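Local atomic coordinates of ferulic acid esterase, AmCE1/Fae1A (Anaeromyces mucronatus, PDB entry 5CXX), a protein that probably hydrolyses feruloyl esters as a family CE1 esterase of the alpha/beta-hydrolase fold, and binds ferulic acid in its pocket. Residues M157-S162 with F179-G184. Sequence-based numbering, arbitrary orientation. Where two conformers were deposited one is given.
With FER (3-(4-hydroxy-3-methoxyphenyl)-2-propenoic acid), chain D.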
# COMPACT_ATOMS: atom_id res chain seq x y z
N MET A 157 -7.71 -2.76 -4.81
CA MET A 157 -7.08 -2.19 -5.98
C MET A 157 -5.75 -1.49 -5.65
O MET A 157 -4.83 -1.45 -6.46
CB MET A 157 -8.05 -1.14 -6.65
CG MET A 157 -7.57 -0.76 -8.07
SD MET A 157 -7.87 -2.15 -9.23
CE MET A 157 -7.39 -1.38 -10.79
N GLY A 158 -5.67 -0.89 -4.46
CA GLY A 158 -4.43 -0.19 -4.03
C GLY A 158 -3.30 -1.21 -3.76
O GLY A 158 -2.13 -0.86 -3.89
N ALA A 159 -3.68 -2.44 -3.42
CA ALA A 159 -2.71 -3.52 -3.23
C ALA A 159 -2.22 -4.08 -4.60
O ALA A 159 -1.04 -4.42 -4.73
CB ALA A 159 -3.37 -4.64 -2.41
N ARG A 160 -3.12 -4.21 -5.56
CA ARG A 160 -2.71 -4.50 -6.92
C ARG A 160 -1.72 -3.44 -7.42
O ARG A 160 -0.67 -3.77 -8.00
CB ARG A 160 -3.97 -4.58 -7.83
CG ARG A 160 -3.67 -4.10 -9.24
CD ARG A 160 -4.86 -4.42 -10.20
NE ARG A 160 -4.76 -3.53 -11.35
CZ ARG A 160 -5.47 -3.73 -12.46
NH1 ARG A 160 -6.30 -4.79 -12.57
NH2 ARG A 160 -5.37 -2.86 -13.47
N THR A 161 -2.04 -2.17 -7.13
CA THR A 161 -1.21 -1.10 -7.64
C THR A 161 0.14 -1.11 -6.91
O THR A 161 1.19 -0.88 -7.53
CB THR A 161 -1.95 0.27 -7.44
OG1 THR A 161 -3.17 0.17 -8.22
CG2 THR A 161 -1.08 1.44 -7.97
N SER A 162 0.12 -1.40 -5.61
CA SER A 162 1.39 -1.48 -4.85
C SER A 162 2.29 -2.59 -5.37
O SER A 162 3.51 -2.42 -5.49
CB SER A 162 1.11 -1.73 -3.36
OG SER A 162 0.50 -0.61 -2.77
N PHE A 179 -2.55 -5.90 0.67
CA PHE A 179 -3.60 -6.49 1.51
C PHE A 179 -4.81 -6.73 0.64
O PHE A 179 -5.45 -5.77 0.18
CB PHE A 179 -3.91 -5.56 2.72
CG PHE A 179 -2.66 -4.95 3.35
CD1 PHE A 179 -1.48 -5.69 3.46
CD2 PHE A 179 -2.67 -3.59 3.76
CE1 PHE A 179 -0.32 -5.12 3.95
CE2 PHE A 179 -1.51 -3.02 4.30
CZ PHE A 179 -0.32 -3.77 4.39
N ALA A 180 -5.05 -8.01 0.34
CA ALA A 180 -6.16 -8.46 -0.52
C ALA A 180 -6.11 -7.82 -1.90
O ALA A 180 -7.11 -7.23 -2.35
CB ALA A 180 -7.54 -8.20 0.15
N PRO A 181 -5.01 -7.99 -2.63
CA PRO A 181 -4.90 -7.36 -3.96
C PRO A 181 -5.92 -7.86 -5.00
O PRO A 181 -6.31 -9.03 -5.07
CB PRO A 181 -3.45 -7.73 -4.40
CG PRO A 181 -3.15 -9.06 -3.68
CD PRO A 181 -3.77 -8.74 -2.27
N ALA A 182 -6.38 -6.89 -5.79
CA ALA A 182 -7.38 -7.11 -6.83
C ALA A 182 -6.84 -7.91 -8.02
O ALA A 182 -5.62 -7.88 -8.28
CB ALA A 182 -7.89 -5.68 -7.29
N PRO A 183 -7.74 -8.51 -8.80
CA PRO A 183 -7.33 -9.19 -10.04
C PRO A 183 -6.75 -8.23 -11.05
O PRO A 183 -7.03 -7.01 -11.03
CB PRO A 183 -8.62 -9.78 -10.60
CG PRO A 183 -9.77 -8.95 -9.94
CD PRO A 183 -9.21 -8.59 -8.58
N GLY A 184 -5.96 -8.79 -11.97
CA GLY A 184 -5.55 -8.10 -13.19
C GLY A 184 -4.12 -7.59 -13.23
O GLY A 184 -3.74 -6.94 -14.25
C4 FER D . -12.25 -6.56 -10.07
C5 FER D . -12.88 -6.78 -8.81
C6 FER D . -12.56 -5.99 -7.74
C3 FER D . -11.24 -5.58 -10.15
C2 FER D . -10.92 -4.76 -9.10
C1 FER D . -11.56 -4.98 -7.89
C10 FER D . -9.54 -4.65 -11.38
C7 FER D . -11.22 -4.07 -6.75
C8 FER D . -11.96 -3.93 -5.64
C9 FER D . -11.48 -2.96 -4.57
O1 FER D . -10.42 -2.27 -4.69
O2 FER D . -12.19 -2.83 -3.53
O4 FER D . -12.49 -7.28 -11.20
O3 FER D . -10.69 -5.49 -11.39
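The ferulic acid pocket takes one wall from this contact, in which the helix of a probable nucleophile elbow (Gly154, Ser156, Gly158) lies against the loop leaving strand 175-179. Met157 N donates to ligand O1 at 2.8 Å, which ties the ligand carboxylate to the N-terminal turn of the helix. Met157 SD and Ala182 CB, 4.0 Å apart, both reach ring atom C2 of the ligand, Ala182 CB at 3.6 Å from C2. Away from the ligand, Ala159 CB is pressed against Pro181 CA at 3.5 Å, closer than usual for two carbons. The Arg160 chain is extended from CG to NE, and NH1 donates to Pro183 O (2.8 Å, N-H...O 153°); the bond uses a carbonyl lone pair and lies in the guanidinium plane. Gly184 O sits over one guanidinium face near the rim, while Met157 CE covers the centre of the opposite face. A leucine in place of Arg160 would probably leave Pro183 O without this donor and Asp123 without this salt-bridge partner. Asp123 ends helix 116-123, whose Tyr119 and Tyr122 touch Met157; from the loop, Pro181 packs on Ile216 of strand 213-219 and on Tyr232 of helix 228-238.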